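Long-range contacts in elongation factor G (Thermus thermophilus, PDB 2DY1), which binds GTP with a magnesium ion and probably acts as a GTPase in the elongation phase of protein synthesis: residues T459-A464 against E566-L571; G308-G313 against V323-L328; H388-T393 against E446-V451. All blocks are in the same frame, centred on the assembly; numbering follows the deposited sequence.

Contact 1: residues T459-A464 against E566-L571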
ATOM      1  N   THR A 459     -14.291 -23.119  25.058  1.00 23.87           N
ATOM      2  CA  THR A 459     -14.406 -22.616  26.418  1.00 23.05           C
ATOM      3  C   THR A 459     -15.340 -23.540  27.185  1.00 22.31           C
ATOM      4  O   THR A 459     -15.778 -24.569  26.653  1.00 26.17           O
ATOM      5  CB  THR A 459     -14.910 -21.155  26.468  1.00 22.45           C
ATOM      6  OG1 THR A 459     -14.691 -20.631  27.790  1.00 23.58           O
ATOM      7  CG2 THR A 459     -16.397 -21.066  26.127  1.00 25.07           C
ATOM      8  N   ILE A 460     -15.631 -23.192  28.433  1.00 25.06           N
ATOM      9  CA  ILE A 460     -16.502 -24.026  29.253  1.00 25.39           C
ATOM     10  C   ILE A 460     -17.732 -23.275  29.751  1.00 23.25           C
ATOM     11  O   ILE A 460     -17.695 -22.061  29.927  1.00 23.30           O
ATOM     12  CB  ILE A 460     -15.736 -24.597  30.466  1.00 22.30           C
ATOM     13  CG1 ILE A 460     -15.018 -23.477  31.218  1.00 21.25           C
ATOM     14  CG2 ILE A 460     -14.731 -25.640  30.004  1.00 18.73           C
ATOM     15  CD1 ILE A 460     -14.338 -23.948  32.526  1.00 19.90           C
ATOM     16  N   LYS A 461     -18.817 -24.011  29.998  1.00 24.45           N
ATOM     17  CA  LYS A 461     -20.058 -23.399  30.458  1.00 33.33           C
ATOM     18  C   LYS A 461     -20.418 -23.661  31.923  1.00 32.49           C
ATOM     19  O   LYS A 461     -21.275 -22.972  32.486  1.00 30.36           O
ATOM     20  CB  LYS A 461     -21.216 -23.842  29.561  1.00 38.05           C
ATOM     21  CG  LYS A 461     -21.264 -23.143  28.201  1.00 47.90           C
ATOM     22  CD  LYS A 461     -22.553 -23.490  27.467  1.00 55.03           C
ATOM     23  CE  LYS A 461     -22.762 -22.620  26.235  1.00 62.17           C
ATOM     24  NZ  LYS A 461     -24.037 -22.950  25.529  1.00 60.27           N
ATOM     25  N   LYS A 462     -19.774 -24.644  32.540  1.00 30.51           N
ATOM     26  CA  LYS A 462     -20.058 -24.931  33.940  1.00 32.47           C
ATOM     27  C   LYS A 462     -18.809 -25.274  34.736  1.00 32.21           C
ATOM     28  O   LYS A 462     -17.777 -25.670  34.184  1.00 24.38           O
ATOM     29  CB  LYS A 462     -21.090 -26.061  34.068  1.00 41.18           C
ATOM     30  CG  LYS A 462     -20.602 -27.440  33.664  1.00 41.96           C
ATOM     31  CD  LYS A 462     -21.716 -28.476  33.861  1.00 49.61           C
ATOM     32  CE  LYS A 462     -21.261 -29.878  33.485  1.00 54.85           C
ATOM     33  NZ  LYS A 462     -22.309 -30.909  33.738  1.00 60.35           N
ATOM     34  N   VAL A 463     -18.908 -25.091  36.047  1.00 30.62           N
ATOM     35  CA  VAL A 463     -17.798 -25.366  36.941  1.00 23.14           C
ATOM     36  C   VAL A 463     -17.602 -26.865  37.082  1.00 23.16           C
ATOM     37  O   VAL A 463     -18.563 -27.634  37.047  1.00 25.62           O
ATOM     38  CB  VAL A 463     -18.053 -24.778  38.340  1.00 25.22           C
ATOM     39  CG1 VAL A 463     -16.891 -25.123  39.267  1.00 29.60           C
ATOM     40  CG2 VAL A 463     -18.227 -23.269  38.250  1.00 26.84           C
ATOM     41  N   ALA A 464     -16.347 -27.274  37.240  1.00 19.00           N
ATOM     42  CA  ALA A 464     -16.015 -28.672  37.433  1.00 21.61           C
ATOM     43  C   ALA A 464     -14.661 -28.759  38.125  1.00 19.94           C
ATOM     44  O   ALA A 464     -13.870 -27.819  38.079  1.00 20.28           O
ATOM     45  CB  ALA A 464     -15.981 -29.404  36.087  1.00 24.59           C
ATOM     46  N   GLU A 566     -15.768 -32.274  31.932  1.00 26.66           N
ATOM     47  CA  GLU A 566     -16.913 -32.267  32.833  1.00 26.11           C
ATOM     48  C   GLU A 566     -17.455 -30.858  32.954  1.00 24.67           C
ATOM     49  O   GLU A 566     -18.453 -30.626  33.637  1.00 28.38           O
ATOM     50  CB  GLU A 566     -16.495 -32.748  34.230  1.00 33.53           C
ATOM     51  CG  GLU A 566     -15.577 -33.962  34.238  1.00 39.20           C
ATOM     52  CD  GLU A 566     -15.067 -34.308  35.634  1.00 48.99           C
ATOM     53  OE1 GLU A 566     -14.279 -35.270  35.754  1.00 51.28           O
ATOM     54  OE2 GLU A 566     -15.448 -33.622  36.610  1.00 49.26           O
ATOM     55  N   ALA A 567     -16.813 -29.912  32.273  1.00 22.53           N
ATOM     56  CA  ALA A 567     -17.216 -28.515  32.368  1.00 27.43           C
ATOM     57  C   ALA A 567     -18.082 -27.979  31.228  1.00 30.54           C
ATOM     58  O   ALA A 567     -18.149 -26.768  31.014  1.00 26.26           O
ATOM     59  CB  ALA A 567     -15.974 -27.644  32.536  1.00 24.70           C
ATOM     60  N   HIS A 568     -18.763 -28.880  30.527  1.00 32.96           N
ATOM     61  CA  HIS A 568     -19.632 -28.508  29.410  1.00 32.05           C
ATOM     62  C   HIS A 568     -18.951 -27.568  28.416  1.00 29.45           C
ATOM     63  O   HIS A 568     -19.283 -26.383  28.303  1.00 29.01           O
ATOM     64  CB  HIS A 568     -20.921 -27.877  29.920  1.00 37.95           C
ATOM     65  CG  HIS A 568     -22.004 -27.826  28.890  1.00 53.27           C
ATOM     66  ND1 HIS A 568     -22.146 -26.775  28.008  1.00 57.85           N
ATOM     67  CD2 HIS A 568     -22.960 -28.726  28.559  1.00 55.31           C
ATOM     68  CE1 HIS A 568     -23.142 -27.032  27.178  1.00 55.04           C
ATOM     69  NE2 HIS A 568     -23.652 -28.210  27.490  1.00 59.50           N
ATOM     70  N   PRO A 569     -17.976 -28.099  27.682  1.00 26.17           N
ATOM     71  CA  PRO A 569     -17.219 -27.350  26.678  1.00 33.75           C
ATOM     72  C   PRO A 569     -18.081 -26.963  25.476  1.00 33.73           C
ATOM     73  O   PRO A 569     -19.002 -27.694  25.098  1.00 32.33           O
ATOM     74  CB  PRO A 569     -16.093 -28.316  26.310  1.00 30.00           C
ATOM     75  CG  PRO A 569     -16.689 -29.662  26.571  1.00 36.21           C
ATOM     76  CD  PRO A 569     -17.428 -29.455  27.850  1.00 29.43           C
ATOM     77  N   VAL A 570     -17.790 -25.802  24.897  1.00 29.27           N
ATOM     78  CA  VAL A 570     -18.522 -25.313  23.737  1.00 27.42           C
ATOM     79  C   VAL A 570     -17.569 -24.662  22.738  1.00 35.77           C
ATOM     80  O   VAL A 570     -16.517 -24.143  23.119  1.00 28.96           O
ATOM     81  CB  VAL A 570     -19.599 -24.276  24.129  1.00 35.53           C
ATOM     82  CG1 VAL A 570     -20.594 -24.908  25.088  1.00 34.95           C
ATOM     83  CG2 VAL A 570     -18.954 -23.051  24.748  1.00 33.38           C
ATOM     84  N   LEU A 571     -17.959 -24.684  21.463  1.00 30.79           N
ATOM     85  CA  LEU A 571     -17.153 -24.119  20.380  1.00 30.25           C
ATOM     86  C   LEU A 571     -17.354 -22.620  20.218  1.00 28.52           C
ATOM     87  O   LEU A 571     -18.479 -22.118  20.290  1.00 29.97           O
ATOM     88  CB  LEU A 571     -17.497 -24.818  19.065  1.00 33.05           C
ATOM     89  CG  LEU A 571     -16.556 -24.554  17.885  1.00 33.78           C
ATOM     90  CD1 LEU A 571     -15.217 -25.231  18.133  1.00 29.26           C
ATOM     91  CD2 LEU A 571     -17.187 -25.088  16.610  1.00 33.52           C
TER
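Thr459 and Val570 form an antiparallel hydrogen-bonded pair, Val570 N giving the shorter bond, 2.9 Å to Thr459 O. Five backbone hydrogen bonds join the segments in all. Here strand 457-460 pairs along 569-583 in an antiparallel sheet, where the chain enters and leaves the part of domain IV between the two segments. Beyond the non-hydrogen-bonded pair Ile460 and Pro569 the regular pairing ends. There Lys461 N is shared between Ala567 O and His568 O, at bent N-H...O angles of 137° and 136°, while Lys462 N also reaches Ala567 O, more directly, at 162°.

Ile460 CG2 presses on Ala567 CB at a tight 3.5 Å, and Ala464 CB adds to this cluster, which leans on Met564 and Val563 of helix 549-566. On the face opposite Ile460 and Pro569, Val570 CG2 lies beside Thr459 CG2 at 3.5 Å; Thr459 OG1 itself bonds Met531 O.

Lys461 runs across Val570 at about a right angle, CD and CE each 3.4 Å from Val570 CG1. Its CD also lies at the edge of the His568 ring, near ND1, a nitrogen buried without a polar partner. Main-chain bonds therefore carry the polar part of this junction, and Lys461 contributes its methylenes.

Contact 2: residues G308-G313 against V323-L328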
ATOM      1  N   GLY A 308      23.263  16.622  -3.012  1.00 15.84           N
ATOM      2  CA  GLY A 308      24.638  16.245  -3.268  1.00 17.52           C
ATOM      3  C   GLY A 308      24.920  15.803  -4.678  1.00 17.74           C
ATOM      4  O   GLY A 308      24.042  15.776  -5.533  1.00 17.68           O
ATOM      5  N   ARG A 309      26.172  15.454  -4.924  1.00 13.95           N
ATOM      6  CA  ARG A 309      26.586  15.031  -6.232  1.00 14.13           C
ATOM      7  C   ARG A 309      27.428  13.772  -6.077  1.00 16.38           C
ATOM      8  O   ARG A 309      28.082  13.566  -5.050  1.00 21.13           O
ATOM      9  CB  ARG A 309      27.379  16.169  -6.896  1.00 20.73           C
ATOM     10  CG  ARG A 309      27.939  15.871  -8.270  1.00 35.34           C
ATOM     11  CD  ARG A 309      28.368  17.157  -8.975  1.00 38.03           C
ATOM     12  NE  ARG A 309      29.101  16.865 -10.203  1.00 52.10           N
ATOM     13  CZ  ARG A 309      30.373  16.478 -10.232  1.00 57.07           C
ATOM     14  NH1 ARG A 309      31.054  16.349  -9.100  1.00 59.26           N
ATOM     15  NH2 ARG A 309      30.958  16.197 -11.387  1.00 60.33           N
ATOM     16  N   LEU A 310      27.380  12.904  -7.077  1.00 13.39           N
ATOM     17  CA  LEU A 310      28.174  11.685  -7.037  1.00 14.04           C
ATOM     18  C   LEU A 310      28.907  11.433  -8.333  1.00 15.49           C
ATOM     19  O   LEU A 310      28.443  11.783  -9.430  1.00 13.44           O
ATOM     20  CB  LEU A 310      27.297  10.465  -6.755  1.00 15.95           C
ATOM     21  CG  LEU A 310      26.597  10.401  -5.403  1.00 16.94           C
ATOM     22  CD1 LEU A 310      25.600   9.251  -5.407  1.00 17.56           C
ATOM     23  CD2 LEU A 310      27.630  10.193  -4.298  1.00 22.20           C
ATOM     24  N   LYS A 311      30.081  10.821  -8.192  1.00 13.73           N
ATOM     25  CA  LYS A 311      30.898  10.431  -9.327  1.00 15.28           C
ATOM     26  C   LYS A 311      31.171   8.938  -9.203  1.00 13.43           C
ATOM     27  O   LYS A 311      31.101   8.381  -8.105  1.00 15.09           O
ATOM     28  CB  LYS A 311      32.223  11.192  -9.316  1.00 17.76           C
ATOM     29  CG  LYS A 311      32.077  12.658  -9.697  1.00 19.76           C
ATOM     30  CD  LYS A 311      33.367  13.418  -9.413  1.00 31.89           C
ATOM     31  CE  LYS A 311      34.530  12.900 -10.260  1.00 41.27           C
ATOM     32  NZ  LYS A 311      35.852  13.401  -9.777  1.00 37.88           N
ATOM     33  N   PRO A 312      31.497   8.268 -10.319  1.00 16.20           N
ATOM     34  CA  PRO A 312      31.781   6.830 -10.262  1.00 14.32           C
ATOM     35  C   PRO A 312      32.947   6.584  -9.290  1.00 14.59           C
ATOM     36  O   PRO A 312      33.933   7.331  -9.299  1.00 16.42           O
ATOM     37  CB  PRO A 312      32.149   6.495 -11.710  1.00 19.51           C
ATOM     38  CG  PRO A 312      31.335   7.489 -12.503  1.00 17.81           C
ATOM     39  CD  PRO A 312      31.533   8.766 -11.706  1.00 14.76           C
ATOM     40  N   GLY A 313      32.810   5.566  -8.449  1.00 15.18           N
ATOM     41  CA  GLY A 313      33.852   5.272  -7.479  1.00 16.26           C
ATOM     42  C   GLY A 313      33.565   5.828  -6.096  1.00 18.58           C
ATOM     43  O   GLY A 313      34.244   5.476  -5.127  1.00 17.86           O
ATOM     44  N   VAL A 323      28.592   1.799   1.076  1.00 16.93           N
ATOM     45  CA  VAL A 323      28.041   1.321  -0.176  1.00 15.14           C
ATOM     46  C   VAL A 323      28.845   1.974  -1.286  1.00 17.71           C
ATOM     47  O   VAL A 323      28.699   3.175  -1.530  1.00 19.60           O
ATOM     48  CB  VAL A 323      26.561   1.736  -0.320  1.00 18.35           C
ATOM     49  CG1 VAL A 323      26.018   1.327  -1.691  1.00 20.22           C
ATOM     50  CG2 VAL A 323      25.754   1.108   0.804  1.00 23.64           C
ATOM     51  N   ARG A 324      29.700   1.206  -1.961  1.00 17.41           N
ATOM     52  CA  ARG A 324      30.465   1.797  -3.057  1.00 18.09           C
ATOM     53  C   ARG A 324      29.724   1.685  -4.389  1.00 18.00           C
ATOM     54  O   ARG A 324      29.032   0.692  -4.661  1.00 19.94           O
ATOM     55  CB  ARG A 324      31.855   1.161  -3.191  1.00 24.32           C
ATOM     56  CG  ARG A 324      32.758   1.941  -4.146  1.00 32.12           C
ATOM     57  CD  ARG A 324      34.223   1.585  -3.976  1.00 37.59           C
ATOM     58  NE  ARG A 324      35.091   2.447  -4.777  1.00 38.52           N
ATOM     59  CZ  ARG A 324      35.473   2.189  -6.026  1.00 33.64           C
ATOM     60  NH1 ARG A 324      35.070   1.085  -6.638  1.00 37.08           N
ATOM     61  NH2 ARG A 324      36.271   3.035  -6.657  1.00 30.06           N
ATOM     62  N   LEU A 325      29.893   2.707  -5.216  1.00 16.05           N
ATOM     63  CA  LEU A 325      29.240   2.799  -6.525  1.00 16.85           C
ATOM     64  C   LEU A 325      30.297   2.976  -7.603  1.00 16.01           C
ATOM     65  O   LEU A 325      30.532   4.074  -8.084  1.00 16.44           O
ATOM     66  CB  LEU A 325      28.282   4.000  -6.529  1.00 19.74           C
ATOM     67  CG  LEU A 325      27.140   3.979  -5.499  1.00 20.78           C
ATOM     68  CD1 LEU A 325      26.322   5.262  -5.581  1.00 27.04           C
ATOM     69  CD2 LEU A 325      26.248   2.772  -5.750  1.00 20.50           C
ATOM     70  N   PRO A 326      30.965   1.879  -7.992  1.00 17.24           N
ATOM     71  CA  PRO A 326      32.002   1.971  -9.021  1.00 18.41           C
ATOM     72  C   PRO A 326      31.465   2.468 -10.360  1.00 17.02           C
ATOM     73  O   PRO A 326      32.186   3.111 -11.134  1.00 19.89           O
ATOM     74  CB  PRO A 326      32.570   0.546  -9.066  1.00 21.12           C
ATOM     75  CG  PRO A 326      31.423  -0.301  -8.624  1.00 23.82           C
ATOM     76  CD  PRO A 326      30.816   0.502  -7.498  1.00 21.74           C
ATOM     77  N   HIS A 327      30.195   2.175 -10.620  1.00 16.53           N
ATOM     78  CA  HIS A 327      29.536   2.632 -11.840  1.00 17.99           C
ATOM     79  C   HIS A 327      28.206   3.247 -11.435  1.00 18.89           C
ATOM     80  O   HIS A 327      27.552   2.785 -10.492  1.00 20.57           O
ATOM     81  CB  HIS A 327      29.273   1.466 -12.801  1.00 17.51           C
ATOM     82  CG  HIS A 327      30.516   0.792 -13.290  1.00 20.75           C
ATOM     83  ND1 HIS A 327      31.260   1.275 -14.346  1.00 27.42           N
ATOM     84  CD2 HIS A 327      31.175  -0.299 -12.833  1.00 25.57           C
ATOM     85  CE1 HIS A 327      32.326   0.513 -14.514  1.00 28.66           C
ATOM     86  NE2 HIS A 327      32.299  -0.447 -13.608  1.00 24.74           N
ATOM     87  N   LEU A 328      27.827   4.310 -12.127  1.00 14.39           N
ATOM     88  CA  LEU A 328      26.559   4.980 -11.866  1.00 13.56           C
ATOM     89  C   LEU A 328      25.644   4.677 -13.040  1.00 13.63           C
ATOM     90  O   LEU A 328      26.066   4.787 -14.187  1.00 14.25           O
ATOM     91  CB  LEU A 328      26.761   6.494 -11.774  1.00 12.23           C
ATOM     92  CG  LEU A 328      27.726   6.963 -10.671  1.00 13.86           C
ATOM     93  CD1 LEU A 328      27.824   8.469 -10.706  1.00 13.20           C
ATOM     94  CD2 LEU A 328      27.244   6.499  -9.296  1.00 16.35           C
TER
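The guanidinium of Arg324 has Gly313 over one face, with Gly313 CA 3.4 Å from Arg324 NH2. Gly313 O lies 3.2 Å from Arg324 NE. The arginine reaches this place by an extended chain, CG anti to the backbone N (chi1 -169°). Gly313 has a positive phi of 98°, and the absence of a side chain lets its CA come close to the flat group.

The puckered ring of Pro312 meets Leu328 at about a right angle: its CD is 3.9 Å from Leu328 CD1, and its CG touches the same methyl and Leu328 CG. At another corner of the ring, Pro312 CB lies 3.4 Å from Pro326 O. Leu328 CD1 also reaches the backbone before the proline, 3.6 Å from Leu310 O, so that one methyl covers the chain from Leu310 to Pro312. Farther in, the branches of Leu310 and Leu325 meet obliquely through their CD1 atoms at 4.1 Å, joining two buried side chains.

A single backbone hydrogen bond links the segments. Gly313 N gives it to Leu325 O at 2.7 Å, with an N-H...O angle of 165°.

The contact belongs to domain 2, the beta-barrel domain of translational GTPases, and lies in an antiparallel four-stranded sheet whose outermost members are the short, weakly bonded strand 309-310 and strand 314-316. Strand 335-343 lies between 309-310 and 323-332, pairing with Leu310 through Ala342 and with Leu328 through Val339. On its other side, strand 323-332 pairs with 314-316, where Asp314 bonds Leu325. The turn at Pro312 and Gly313 thus carries the chain from one edge strand to the other, across the end of the sheet.

Contact 3: residues H388-T393 against E446-V451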
ATOM      1  N   HIS A 388       0.376 -22.522  -0.551  1.00 17.29           N
ATOM      2  CA  HIS A 388       0.737 -23.931  -0.665  1.00 21.40           C
ATOM      3  C   HIS A 388       1.599 -24.183  -1.907  1.00 20.47           C
ATOM      4  O   HIS A 388       1.229 -23.779  -3.003  1.00 21.54           O
ATOM      5  CB  HIS A 388      -0.523 -24.783  -0.819  1.00 19.90           C
ATOM      6  CG  HIS A 388      -1.617 -24.436   0.139  1.00 25.37           C
ATOM      7  ND1 HIS A 388      -1.747 -25.043   1.370  1.00 30.15           N
ATOM      8  CD2 HIS A 388      -2.629 -23.539   0.051  1.00 21.00           C
ATOM      9  CE1 HIS A 388      -2.793 -24.537   1.999  1.00 30.65           C
ATOM     10  NE2 HIS A 388      -3.346 -23.623   1.220  1.00 27.07           N
ATOM     11  N   PRO A 389       2.771 -24.810  -1.753  1.00 18.29           N
ATOM     12  CA  PRO A 389       3.543 -25.058  -2.973  1.00 17.66           C
ATOM     13  C   PRO A 389       2.774 -26.141  -3.731  1.00 18.51           C
ATOM     14  O   PRO A 389       2.173 -27.032  -3.111  1.00 19.78           O
ATOM     15  CB  PRO A 389       4.881 -25.573  -2.450  1.00 17.85           C
ATOM     16  CG  PRO A 389       4.501 -26.215  -1.116  1.00 22.71           C
ATOM     17  CD  PRO A 389       3.522 -25.219  -0.551  1.00 21.80           C
ATOM     18  N   LYS A 390       2.787 -26.071  -5.057  1.00 16.04           N
ATOM     19  CA  LYS A 390       2.043 -27.044  -5.862  1.00 15.64           C
ATOM     20  C   LYS A 390       2.573 -28.468  -5.712  1.00 15.77           C
ATOM     21  O   LYS A 390       1.791 -29.422  -5.517  1.00 18.87           O
ATOM     22  CB  LYS A 390       2.056 -26.602  -7.331  1.00 12.87           C
ATOM     23  CG  LYS A 390       1.330 -27.562  -8.287  1.00 10.95           C
ATOM     24  CD  LYS A 390       1.199 -26.937  -9.675  1.00 10.27           C
ATOM     25  CE  LYS A 390       0.819 -27.976 -10.748  1.00 11.16           C
ATOM     26  NZ  LYS A 390       0.595 -27.327 -12.075  1.00 10.96           N
ATOM     27  N   GLY A 391       3.888 -28.608  -5.802  1.00 17.50           N
ATOM     28  CA  GLY A 391       4.494 -29.918  -5.664  1.00 19.42           C
ATOM     29  C   GLY A 391       5.884 -29.850  -5.059  1.00 25.57           C
ATOM     30  O   GLY A 391       6.348 -28.810  -4.594  1.00 20.69           O
ATOM     31  N   ARG A 392       6.545 -30.995  -5.084  1.00 25.92           N
ATOM     32  CA  ARG A 392       7.889 -31.184  -4.556  1.00 28.68           C
ATOM     33  C   ARG A 392       8.920 -30.137  -4.978  1.00 25.36           C
ATOM     34  O   ARG A 392       9.593 -29.554  -4.122  1.00 32.40           O
ATOM     35  CB  ARG A 392       8.325 -32.592  -4.965  1.00 40.17           C
ATOM     36  CG  ARG A 392       9.764 -32.984  -4.758  1.00 54.79           C
ATOM     37  CD  ARG A 392       9.986 -34.268  -5.549  1.00 61.90           C
ATOM     38  NE  ARG A 392      11.358 -34.759  -5.515  1.00 68.36           N
ATOM     39  CZ  ARG A 392      11.887 -35.523  -6.465  1.00 69.01           C
ATOM     40  NH1 ARG A 392      11.155 -35.867  -7.514  1.00 67.51           N
ATOM     41  NH2 ARG A 392      13.139 -35.948  -6.367  1.00 68.71           N
ATOM     42  N   THR A 393       9.054 -29.900  -6.282  1.00 22.99           N
ATOM     43  CA  THR A 393      10.011 -28.923  -6.800  1.00 25.66           C
ATOM     44  C   THR A 393       9.697 -27.547  -6.218  1.00 26.10           C
ATOM     45  O   THR A 393      10.589 -26.794  -5.830  1.00 22.28           O
ATOM     46  CB  THR A 393       9.947 -28.854  -8.353  1.00 27.98           C
ATOM     47  OG1 THR A 393      10.482 -30.064  -8.906  1.00 36.90           O
ATOM     48  CG2 THR A 393      10.753 -27.682  -8.887  1.00 31.12           C
ATOM     49  N   GLU A 446       5.568 -22.686  -8.575  1.00 11.07           N
ATOM     50  CA  GLU A 446       4.113 -22.709  -8.670  1.00  9.35           C
ATOM     51  C   GLU A 446       3.527 -22.799  -7.265  1.00 12.77           C
ATOM     52  O   GLU A 446       3.809 -23.743  -6.519  1.00 14.95           O
ATOM     53  CB  GLU A 446       3.628 -23.924  -9.480  1.00 10.42           C
ATOM     54  CG  GLU A 446       3.934 -23.853 -10.963  1.00 10.88           C
ATOM     55  CD  GLU A 446       3.521 -25.130 -11.673  1.00 13.54           C
ATOM     56  OE1 GLU A 446       4.317 -26.091 -11.677  1.00 14.93           O
ATOM     57  OE2 GLU A 446       2.395 -25.157 -12.193  1.00 13.44           O
ATOM     58  N   VAL A 447       2.711 -21.816  -6.890  1.00 10.49           N
ATOM     59  CA  VAL A 447       2.081 -21.836  -5.575  1.00 11.37           C
ATOM     60  C   VAL A 447       0.584 -21.687  -5.747  1.00 17.11           C
ATOM     61  O   VAL A 447       0.117 -21.175  -6.765  1.00 21.62           O
ATOM     62  CB  VAL A 447       2.583 -20.682  -4.669  1.00 16.62           C
ATOM     63  CG1 VAL A 447       4.101 -20.681  -4.634  1.00 16.99           C
ATOM     64  CG2 VAL A 447       2.035 -19.351  -5.164  1.00 18.33           C
ATOM     65  N   GLU A 448      -0.172 -22.169  -4.770  1.00 13.79           N
ATOM     66  CA  GLU A 448      -1.622 -22.043  -4.830  1.00 15.26           C
ATOM     67  C   GLU A 448      -2.083 -21.346  -3.564  1.00 13.54           C
ATOM     68  O   GLU A 448      -1.485 -21.534  -2.507  1.00 16.59           O
ATOM     69  CB  GLU A 448      -2.289 -23.424  -4.880  1.00 20.69           C
ATOM     70  CG  GLU A 448      -1.646 -24.409  -5.860  1.00 25.34           C
ATOM     71  CD  GLU A 448      -1.481 -23.810  -7.226  1.00 29.27           C
ATOM     72  OE1 GLU A 448      -2.391 -23.073  -7.662  1.00 30.01           O
ATOM     73  OE2 GLU A 448      -0.442 -24.072  -7.867  1.00 26.21           O
ATOM     74  N   PHE A 449      -3.153 -20.562  -3.681  1.00 16.13           N
ATOM     75  CA  PHE A 449      -3.748 -19.869  -2.540  1.00 14.04           C
ATOM     76  C   PHE A 449      -5.036 -20.572  -2.114  1.00 18.44           C
ATOM     77  O   PHE A 449      -5.775 -21.092  -2.954  1.00 18.35           O
ATOM     78  CB  PHE A 449      -4.152 -18.434  -2.909  1.00 14.13           C
ATOM     79  CG  PHE A 449      -3.020 -17.560  -3.358  1.00 14.20           C
ATOM     80  CD1 PHE A 449      -1.718 -17.803  -2.963  1.00 15.50           C
ATOM     81  CD2 PHE A 449      -3.291 -16.420  -4.116  1.00 20.82           C
ATOM     82  CE1 PHE A 449      -0.698 -16.921  -3.304  1.00 20.70           C
ATOM     83  CE2 PHE A 449      -2.274 -15.533  -4.459  1.00 17.02           C
ATOM     84  CZ  PHE A 449      -0.981 -15.781  -4.052  1.00 19.45           C
ATOM     85  N   SER A 450      -5.307 -20.585  -0.811  1.00 16.99           N
ATOM     86  CA  SER A 450      -6.569 -21.118  -0.309  1.00 17.50           C
ATOM     87  C   SER A 450      -7.114 -20.137   0.735  1.00 17.45           C
ATOM     88  O   SER A 450      -6.400 -19.246   1.206  1.00 16.27           O
ATOM     89  CB  SER A 450      -6.383 -22.502   0.317  1.00 22.48           C
ATOM     90  OG  SER A 450      -5.604 -22.441   1.494  1.00 21.73           O
ATOM     91  N   VAL A 451      -8.391 -20.270   1.079  1.00 17.84           N
ATOM     92  CA  VAL A 451      -8.971 -19.410   2.091  1.00 20.22           C
ATOM     93  C   VAL A 451      -8.372 -19.892   3.412  1.00 20.31           C
ATOM     94  O   VAL A 451      -8.371 -21.095   3.698  1.00 22.30           O
ATOM     95  CB  VAL A 451     -10.503 -19.572   2.158  1.00 22.16           C
ATOM     96  CG1 VAL A 451     -11.070 -18.712   3.276  1.00 24.78           C
ATOM     97  CG2 VAL A 451     -11.131 -19.184   0.815  1.00 23.83           C
TER
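His388 NE2 donates to Ser450 OG at 2.6 Å, the shortest polar bond between 388-393 and 446-451. The serine oxygen sits at the ring edge, in the imidazole plane, and the N-H...O angle of 165° makes the bond nearly straight.

Beside this bond the two strands pair antiparallel. His388 and Glu448 exchange both backbone hydrogen bonds, the one from Glu448 N to His388 O being 2.8 Å. Pro389, which has no amide hydrogen to give, faces Val447 in the following non-hydrogen-bonded pair; Val447 packs its side chain on Leu398 and Leu440. Lys390 N then donates to Glu446 O at 2.9 Å, extending the pairing past the strand end.

The side chain of Lys390 leaves with CG anti to the backbone N (chi1 179°) and stays extended, passing obliquely across Glu446. Its NZ forms a salt bridge with Glu446 OE2 at 2.8 Å, approaching on the syn side but 32° out of the carboxylate plane. Glu448 OE2 lies 3.6 Å from Lys390 CB.

Polar side-chain bonds thus flank the pairing of edge strand 447-450 in the ferredoxin-like beta-alpha-beta-beta-alpha-beta fold of domain III. The Glu448 carboxylate does not contact Lys390 NZ, and its OE1 has a long, weak ion pair with Lys437, but it probably adds to the negative potential favouring charged Lys390.

How the contacts relate
From the N terminus the contacts come in series, none nested in or crossing another. Contact 2 closes first, a short loop of nine intervening residues in domain 2. Contact 3 follows, spanning 52 residues and bringing edge strand 447-450 beside 383-389 in domain III. Soon afterwards strand 457-460 opens contact 1, whose 101 intervening residues hold much of domain IV; the contact joins that strand to 569-583, tying together the chain's way into and out of this part. Contacts 1 and 3 are thus neighbours along the chain, their nearest atoms about 16 Å apart, whereas contacts 1 and 2 lie on opposite sides of the chain's centre, with centres 68 Å apart.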